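Local coordinates for T9SS C-terminal target domain-containing protein (Bacteroides cellulosilyticus, PDB 5JVK) that probably hydrolyses O-glycosidic bonds, as expected of a family 39 glycoside hydrolase from a gut symbiont, at residues Pro103-Gly107 and Tyr361-Arg365; Phe130-Thr135 and Gly166-Leu170; Trp139-Glu143 and Gly199-Ala203. All blocks are in the same frame, centred on the assembly; numbering follows the deposited sequence.

Contact 1. Residues Pro103-Gly107 and Tyr361-Arg365; sequences PLDMG and YLLSR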
loop_
_atom_site.group_PDB
_atom_site.type_symbol
_atom_site.label_atom_id
_atom_site.label_comp_id
_atom_site.label_asym_id
_atom_site.label_seq_id
_atom_site.Cartn_x
_atom_site.Cartn_y
_atom_site.Cartn_z
ATOM N N PRO A 103 -8.505 1.115 7.748
ATOM C CA PRO A 103 -7.276 0.664 8.409
ATOM C C PRO A 103 -6.225 1.759 8.576
ATOM O O PRO A 103 -5.755 2.330 7.592
ATOM C CB PRO A 103 -6.764 -0.440 7.482
ATOM C CG PRO A 103 -7.990 -0.977 6.846
ATOM C CD PRO A 103 -8.875 0.216 6.635
ATOM N N LEU A 104 -5.870 2.029 9.829
ATOM C CA LEU A 104 -4.874 3.034 10.195
ATOM C C LEU A 104 -3.436 2.589 9.909
ATOM O O LEU A 104 -2.527 3.421 9.944
ATOM C CB LEU A 104 -5.012 3.405 11.676
ATOM C CG LEU A 104 -6.356 4.017 12.098
ATOM C CD1 LEU A 104 -6.461 4.109 13.614
ATOM C CD2 LEU A 104 -6.561 5.390 11.470
ATOM N N ASP A 105 -3.237 1.292 9.647
ATOM C CA ASP A 105 -1.924 0.737 9.281
ATOM C C ASP A 105 -1.707 0.527 7.772
ATOM O O ASP A 105 -0.596 0.189 7.361
ATOM C CB ASP A 105 -1.636 -0.567 10.059
ATOM C CG ASP A 105 -2.670 -1.669 9.813
ATOM O OD1 ASP A 105 -3.725 -1.412 9.193
ATOM O OD2 ASP A 105 -2.429 -2.802 10.272
ATOM N N MET A 106 -2.744 0.726 6.956
ATOM C CA MET A 106 -2.610 0.613 5.500
ATOM C C MET A 106 -2.103 1.922 4.910
ATOM O O MET A 106 -2.774 2.948 5.009
ATOM C CB MET A 106 -3.941 0.230 4.832
ATOM C CG MET A 106 -4.265 -1.255 4.902
ATOM S SD MET A 106 -5.695 -1.766 3.923
ATOM C CE MET A 106 -5.166 -1.372 2.256
ATOM N N GLY A 107 -0.922 1.874 4.296
ATOM C CA GLY A 107 -0.364 3.003 3.555
ATOM C C GLY A 107 -0.069 2.613 2.120
ATOM O O GLY A 107 -0.143 1.437 1.766
ATOM N N TYR A 361 -1.508 -7.603 4.255
ATOM C CA TYR A 361 -2.204 -6.820 5.282
ATOM C C TYR A 361 -2.936 -7.696 6.302
ATOM O O TYR A 361 -3.017 -7.338 7.479
ATOM C CB TYR A 361 -3.141 -5.790 4.641
ATOM C CG TYR A 361 -2.383 -4.681 3.946
ATOM C CD1 TYR A 361 -1.609 -3.787 4.678
ATOM C CD2 TYR A 361 -2.422 -4.532 2.559
ATOM C CE1 TYR A 361 -0.903 -2.771 4.056
ATOM C CE2 TYR A 361 -1.717 -3.516 1.924
ATOM C CZ TYR A 361 -0.959 -2.636 2.681
ATOM O OH TYR A 361 -0.254 -1.624 2.075
ATOM N N LEU A 362 -3.441 -8.846 5.856
ATOM C CA LEU A 362 -4.045 -9.825 6.761
ATOM C C LEU A 362 -3.004 -10.454 7.687
ATOM O O LEU A 362 -3.235 -10.553 8.894
ATOM C CB LEU A 362 -4.796 -10.905 5.977
ATOM C CG LEU A 362 -6.069 -10.413 5.279
ATOM C CD1 LEU A 362 -6.506 -11.380 4.188
ATOM C CD2 LEU A 362 -7.197 -10.185 6.274
ATOM N N LEU A 363 -1.863 -10.863 7.134
ATOM C CA LEU A 363 -0.760 -11.387 7.953
ATOM C C LEU A 363 -0.094 -10.304 8.820
ATOM O O LEU A 363 0.330 -10.588 9.942
ATOM C CB LEU A 363 0.287 -12.092 7.084
ATOM C CG LEU A 363 -0.154 -13.407 6.433
ATOM C CD1 LEU A 363 0.847 -13.840 5.371
ATOM C CD2 LEU A 363 -0.339 -14.514 7.463
ATOM N N SER A 364 -0.002 -9.078 8.307
ATOM C CA SER A 364 0.554 -7.957 9.079
ATOM C C SER A 364 -0.270 -7.671 10.341
ATOM O O SER A 364 0.289 -7.536 11.429
ATOM C CB SER A 364 0.662 -6.699 8.217
ATOM O OG SER A 364 1.060 -5.577 8.982
ATOM N N ARG A 365 -1.591 -7.602 10.190
ATOM C CA ARG A 365 -2.497 -7.425 11.329
ATOM C C ARG A 365 -2.463 -8.626 12.283
ATOM O O ARG A 365 -2.543 -8.453 13.501
ATOM C CB ARG A 365 -3.931 -7.175 10.840
ATOM C CG ARG A 365 -4.925 -6.722 11.909
ATOM C CD ARG A 365 -4.675 -5.299 12.387
ATOM N NE ARG A 365 -4.884 -4.310 11.328
ATOM C CZ ARG A 365 -6.069 -3.873 10.894
ATOM N NH1 ARG A 365 -7.210 -4.331 11.404
ATOM N NH2 ARG A 365 -6.116 -2.964 9.923
HETATM O O HOH W 1 -1.915 -4.649 8.151
HETATM O O HOH W 2 0.420 -3.248 10.323
#
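Bends at chi2 and chi3 of Arg365 turn its guanidinium toward Asp105, whose chi1 of 59° sets the carboxylate on the side facing helix 350-366, where two nitrogens of Arg365 take one oxygen each. The grip is side-on: Arg365 NE reaches Asp105 OD2 at 3.1 Å and NH2 reaches Asp105 OD1 at 2.9 Å. Both oxygens are met on their syn sides and lie close to the guanidinium plane, yet the two flat groups are turned 41° apart, a twisted salt bridge. At the guanidinium edge, Pro103 CB comes to 3.6 Å from Arg365 NH2. The pair ties the entry to the first strand of a (beta/alpha)8 barrel to helix 350-366, which precedes its last strand. Arg365 also donates from NH1 and NH2 to the carbonyls of Tyr418 and Lys416, and an alanine here would probably leave these two oxygens short of a donor and the buried Asp105 carboxylate without its countercharge. A water links Asp105 OD2 to Ser364 OG. Met106 crosses Tyr361 at about a right angle, with CG 3.9 Å from the ring centroid and SD 4.5 Å from it over the same face, a Met-aromatic contact; Tyr361 OH bonds to the carbonyl of Val373.

Contact 2. Residues Phe130-Thr135 and Gly166-Leu170; sequences FTRIRT and GIKPL
Lys168 O is approached by three groups: a water at 3.0 Å, which Arg132 NH1 also holds, Ile133 N through a weak bond of 3.5 Å, and the CA-H of Arg132. This carbonyl is one rung of the parallel pairing between strands 132-138 and 168-174, neighbours in the (beta/alpha)8 barrel that are joined through helix 153-164 in a beta-alpha-beta crossover. The remaining rungs are sounder. Lys168 N meets Thr131 O at 2.9 Å, Leu170 N meets Ile133 O at 2.8 Å in an almost linear bond (175°), and Thr135 N donates to Leu170 O. On this side the rungs use Lys168 and Leu170, so the missing N-H of Pro169 costs the pairing nothing. Ile133 and Pro169 share the face of the sheet turned to helix 153-164, and Ile167, from the loop leading into the strand, packs against Ile133. With CG1 between backbone N and carbonyl carbon (chi1 60°), Ile133 sends CD1 to 3.7 Å from Pro169 CB, while its CG2 lies 3.8 Å from Ile167 CG2. Arg132 and Lys168 run side by side from the other face. Their like charges, 4.6 Å apart from Arg132 NH2 to Lys168 NZ, share a water that accepts from Arg132 NH1 and Lys168 NZ, and Arg132 NE bonds to Leu104 O. Arg134, on that same face, is extended into salt bridges with Glu219 and Glu340, near a bound glycerol. Leu170 CD2 lies along its chain, 3.8 Å from Arg134 CG and at the edge of the guanidinium.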
loop_
_atom_site.group_PDB
_atom_site.type_symbol
_atom_site.label_atom_id
_atom_site.label_comp_id
_atom_site.label_asym_id
_atom_site.label_seq_id
_atom_site.Cartn_x
_atom_site.Cartn_y
_atom_site.Cartn_z
ATOM N N PHE A 130 -6.833 3.270 1.911
ATOM C CA PHE A 130 -5.604 3.699 2.579
ATOM C C PHE A 130 -5.827 4.931 3.459
ATOM O O PHE A 130 -6.625 5.811 3.120
ATOM C CB PHE A 130 -4.512 4.002 1.551
ATOM C CG PHE A 130 -4.109 2.814 0.718
ATOM C CD1 PHE A 130 -3.311 1.806 1.257
ATOM C CD2 PHE A 130 -4.516 2.705 -0.611
ATOM C CE1 PHE A 130 -2.936 0.710 0.492
ATOM C CE2 PHE A 130 -4.143 1.614 -1.382
ATOM C CZ PHE A 130 -3.350 0.614 -0.832
ATOM N N THR A 131 -5.127 4.969 4.594
ATOM C CA THR A 131 -5.110 6.126 5.501
ATOM C C THR A 131 -3.743 6.813 5.602
ATOM O O THR A 131 -3.603 7.798 6.332
ATOM C CB THR A 131 -5.517 5.708 6.922
ATOM O OG1 THR A 131 -4.607 4.713 7.401
ATOM C CG2 THR A 131 -6.931 5.165 6.932
ATOM N N ARG A 132 -2.739 6.288 4.896
ATOM C CA ARG A 132 -1.403 6.882 4.865
ATOM C C ARG A 132 -0.863 6.890 3.442
ATOM O O ARG A 132 -1.212 6.029 2.633
ATOM C CB ARG A 132 -0.444 6.097 5.758
ATOM C CG ARG A 132 -0.814 6.078 7.230
ATOM C CD ARG A 132 0.169 5.227 8.011
ATOM N NE ARG A 132 -0.212 5.063 9.415
ATOM C CZ ARG A 132 -0.027 5.966 10.380
ATOM N NH1 ARG A 132 0.534 7.149 10.128
ATOM N NH2 ARG A 132 -0.416 5.682 11.620
ATOM N N ILE A 133 -0.020 7.875 3.143
ATOM C CA ILE A 133 0.736 7.899 1.890
ATOM C C ILE A 133 2.193 8.249 2.160
ATOM O O ILE A 133 2.498 8.957 3.116
ATOM C CB ILE A 133 0.133 8.855 0.830
ATOM C CG1 ILE A 133 0.093 10.317 1.321
ATOM C CG2 ILE A 133 -1.246 8.365 0.402
ATOM C CD1 ILE A 133 1.289 11.163 0.924
ATOM N N ARG A 134 3.081 7.727 1.318
ATOM C CA ARG A 134 4.508 8.014 1.393
ATOM C C ARG A 134 4.948 8.665 0.093
ATOM O O ARG A 134 4.589 8.195 -0.988
ATOM C CB ARG A 134 5.303 6.731 1.631
ATOM C CG ARG A 134 6.811 6.926 1.734
ATOM C CD ARG A 134 7.468 5.622 2.136
ATOM N NE ARG A 134 8.925 5.706 2.269
ATOM C CZ ARG A 134 9.823 5.360 1.342
ATOM N NH1 ARG A 134 9.466 4.906 0.139
ATOM N NH2 ARG A 134 11.116 5.475 1.622
ATOM N N THR A 135 5.724 9.740 0.199
ATOM C CA THR A 135 6.325 10.359 -0.979
ATOM C C THR A 135 7.641 11.058 -0.652
ATOM O O THR A 135 7.959 11.309 0.511
ATOM C CB THR A 135 5.343 11.316 -1.684
ATOM O OG1 THR A 135 5.848 11.642 -2.985
ATOM C CG2 THR A 135 5.113 12.592 -0.875
ATOM N N GLY A 166 -8.548 12.662 4.431
ATOM C CA GLY A 166 -8.304 12.124 5.771
ATOM C C GLY A 166 -7.136 11.161 5.836
ATOM O O GLY A 166 -7.251 10.075 6.406
ATOM N N ILE A 167 -6.012 11.568 5.251
ATOM C CA ILE A 167 -4.837 10.715 5.106
ATOM C C ILE A 167 -3.640 11.396 5.773
ATOM O O ILE A 167 -3.417 12.589 5.572
ATOM C CB ILE A 167 -4.562 10.431 3.609
ATOM C CG1 ILE A 167 -5.655 9.515 3.036
ATOM C CG2 ILE A 167 -3.191 9.794 3.401
ATOM C CD1 ILE A 167 -5.726 9.492 1.523
ATOM N N LYS A 168 -2.886 10.634 6.566
ATOM C CA LYS A 168 -1.665 11.127 7.209
ATOM C C LYS A 168 -0.461 10.911 6.286
ATOM O O LYS A 168 -0.077 9.762 6.052
ATOM C CB LYS A 168 -1.413 10.398 8.530
ATOM C CG LYS A 168 -2.429 10.690 9.618
ATOM C CD LYS A 168 -1.984 10.078 10.937
ATOM C CE LYS A 168 -3.102 10.089 11.968
ATOM N NZ LYS A 168 -2.749 9.273 13.164
ATOM N N PRO A 169 0.150 12.000 5.767
ATOM C CA PRO A 169 1.302 11.797 4.887
ATOM C C PRO A 169 2.600 11.533 5.655
ATOM O O PRO A 169 2.847 12.166 6.683
ATOM C CB PRO A 169 1.390 13.113 4.099
ATOM C CG PRO A 169 0.556 14.104 4.840
ATOM C CD PRO A 169 -0.088 13.432 6.015
ATOM N N LEU A 170 3.391 10.584 5.149
ATOM C CA LEU A 170 4.742 10.298 5.631
ATOM C C LEU A 170 5.710 10.753 4.546
ATOM O O LEU A 170 5.497 10.455 3.373
ATOM C CB LEU A 170 4.892 8.800 5.899
ATOM C CG LEU A 170 6.214 8.267 6.479
ATOM C CD1 LEU A 170 5.961 7.057 7.370
ATOM C CD2 LEU A 170 7.229 7.908 5.398
HETATM O O HOH W 3 1.773 8.203 7.808
HETATM O O HOH W 4 0.437 8.758 12.661
#

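Contact 3. Residues Trp139-Glu143 and Gly199-Ala203; sequences WEHVE and GCANA
Cys200 lies over the face of the Trp139 six-membered ring, its CB 3.8 Å from the ring centroid and its SG 4.2 Å from it, the sulfur only 12° off the ring normal, which makes this a Cys sulfur-aromatic contact. The backbone takes part as well: Cys200 CA lies over the same indole, offset toward the rim, and Cys200 N is 3.2 Å from Trp139 CZ2. Gly199 faces the indole with backbone alone, its C atom 3.6 Å from Trp139 CZ2.

Apolar contacts centre on the methyl of Ala203, whose CB is 3.5 Å from Trp139 CD1 and 4.3 Å from Val142 CG1. Two carbon-oxygen van der Waals contacts accompany them, Glu143 OE1 against Ala203 CB and Val142 CG1 against Ala203 O, the latter at 3.6 Å.

No hydrogen bond crosses between the segments; the polar bond here is internal to 139-143. With CG anti to the backbone N in both Trp139 (chi1 179°) and Glu143, the indole NE1 and the carboxylate meet one helical turn apart. Trp139 NE1 donates to Glu143 OE1 at 2.9 Å, at 162°, reaching the anti side of an oxygen that lies near the indole plane. This bond helps to fix the rotation of the ring that Cys200 covers. Glu143 OE2 is satisfied by Tyr181 OH and Gly147 N. The ring of Phe173, from strand 168-174, also meets the indole.

Short helix 139-142 directly follows strand 132-138 of the (beta/alpha)8 barrel and packs on helix 194-211, which follows strand 168-174 in the chain.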
loop_
_atom_site.group_PDB
_atom_site.type_symbol
_atom_site.label_atom_id
_atom_site.label_comp_id
_atom_site.label_asym_id
_atom_site.label_seq_id
_atom_site.Cartn_x
_atom_site.Cartn_y
_atom_site.Cartn_z
ATOM N N TRP A 139 16.270 17.009 -0.633
ATOM C CA TRP A 139 17.083 18.028 0.051
ATOM C C TRP A 139 17.510 19.124 -0.934
ATOM O O TRP A 139 17.410 20.313 -0.631
ATOM C CB TRP A 139 18.301 17.342 0.691
ATOM C CG TRP A 139 19.287 18.214 1.435
ATOM C CD1 TRP A 139 19.107 19.496 1.872
ATOM C CD2 TRP A 139 20.597 17.826 1.866
ATOM N NE1 TRP A 139 20.234 19.938 2.522
ATOM C CE2 TRP A 139 21.163 18.933 2.534
ATOM C CE3 TRP A 139 21.354 16.653 1.739
ATOM C CZ2 TRP A 139 22.452 18.899 3.079
ATOM C CZ3 TRP A 139 22.635 16.620 2.280
ATOM C CH2 TRP A 139 23.171 17.740 2.940
ATOM N N GLU A 140 17.960 18.697 -2.112
ATOM C CA GLU A 140 18.255 19.579 -3.254
ATOM C C GLU A 140 17.164 20.629 -3.517
ATOM O O GLU A 140 17.462 21.816 -3.666
ATOM C CB GLU A 140 18.469 18.721 -4.511
ATOM C CG GLU A 140 18.976 19.461 -5.739
ATOM C CD GLU A 140 19.427 18.513 -6.839
ATOM O OE1 GLU A 140 20.275 17.634 -6.563
ATOM O OE2 GLU A 140 18.938 18.647 -7.981
ATOM N N HIS A 141 15.911 20.184 -3.561
ATOM C CA HIS A 141 14.773 21.071 -3.824
ATOM C C HIS A 141 14.401 21.981 -2.641
ATOM O O HIS A 141 13.903 23.086 -2.862
ATOM C CB HIS A 141 13.547 20.264 -4.278
ATOM C CG HIS A 141 13.743 19.539 -5.577
ATOM N ND1 HIS A 141 13.086 18.367 -5.883
ATOM C CD2 HIS A 141 14.530 19.818 -6.645
ATOM C CE1 HIS A 141 13.451 17.960 -7.086
ATOM N NE2 HIS A 141 14.328 18.821 -7.569
ATOM N N VAL A 142 14.637 21.532 -1.406
ATOM C CA VAL A 142 14.356 22.360 -0.214
ATOM C C VAL A 142 15.416 23.445 0.020
ATOM O O VAL A 142 15.069 24.559 0.416
ATOM C CB VAL A 142 14.112 21.497 1.062
ATOM C CG1 VAL A 142 14.455 22.227 2.361
ATOM C CG2 VAL A 142 12.656 21.069 1.107
ATOM N N GLU A 143 16.686 23.117 -0.221
ATOM C CA GLU A 143 17.805 24.047 -0.033
ATOM C C GLU A 143 18.555 24.220 -1.368
ATOM O O GLU A 143 19.583 23.574 -1.586
ATOM C CB GLU A 143 18.725 23.518 1.083
ATOM C CG GLU A 143 19.878 24.433 1.483
ATOM C CD GLU A 143 20.656 23.938 2.700
ATOM O OE1 GLU A 143 20.483 22.773 3.115
ATOM O OE2 GLU A 143 21.466 24.715 3.247
ATOM N N GLY A 199 23.948 20.997 7.533
ATOM C CA GLY A 199 23.103 21.489 6.447
ATOM C C GLY A 199 21.882 20.629 6.192
ATOM O O GLY A 199 20.797 21.151 5.937
ATOM N N CYS A 200 22.069 19.310 6.260
ATOM C CA CYS A 200 20.977 18.337 6.133
ATOM C C CYS A 200 19.992 18.460 7.291
ATOM O O CYS A 200 18.777 18.465 7.078
ATOM C CB CYS A 200 21.538 16.909 6.083
ATOM S SG CYS A 200 20.345 15.616 5.656
ATOM N N ALA A 201 20.528 18.564 8.508
ATOM C CA ALA A 201 19.719 18.706 9.725
ATOM C C ALA A 201 18.863 19.968 9.736
ATOM O O ALA A 201 17.676 19.908 10.066
ATOM C CB ALA A 201 20.612 18.671 10.955
ATOM N N ASN A 202 19.463 21.100 9.377
ATOM C CA ASN A 202 18.743 22.376 9.326
ATOM C C ASN A 202 17.772 22.466 8.145
ATOM O O ASN A 202 16.772 23.183 8.229
ATOM C CB ASN A 202 19.723 23.557 9.295
ATOM C CG ASN A 202 20.536 23.683 10.575
ATOM O OD1 ASN A 202 20.029 23.454 11.675
ATOM N ND2 ASN A 202 21.801 24.066 10.441
ATOM N N ALA A 203 18.063 21.750 7.056
ATOM C CA ALA A 203 17.158 21.688 5.898
ATOM C C ALA A 203 15.874 20.923 6.215
ATOM O O ALA A 203 14.780 21.367 5.857
ATOM C CB ALA A 203 17.859 21.056 4.705
#

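How the contacts relate
All three contacts are buried, but they sit at different depths. Measured from the centre of each contact to the centre of the chain, contacts 1 and 2 lie about 9 and 10 Å away, contact 3 about 28 Å. The first two share the barrel sheet, since strands 106-109 and 132-138 are neighbours, and they touch directly: Pro103 O to Thr131 OG1 and Leu104 O to Arg132 NE are probable hydrogen bonds. Contact 3 touches neither, though 139-143 continues the chain from contact 2's first strand. Chemistry follows position: a salt bridge from the loop entering the first barrel strand to a helix in contact 1, backbone pairing between strands in contact 2, and aromatic, sulfur and methyl packing between helices in contact 3.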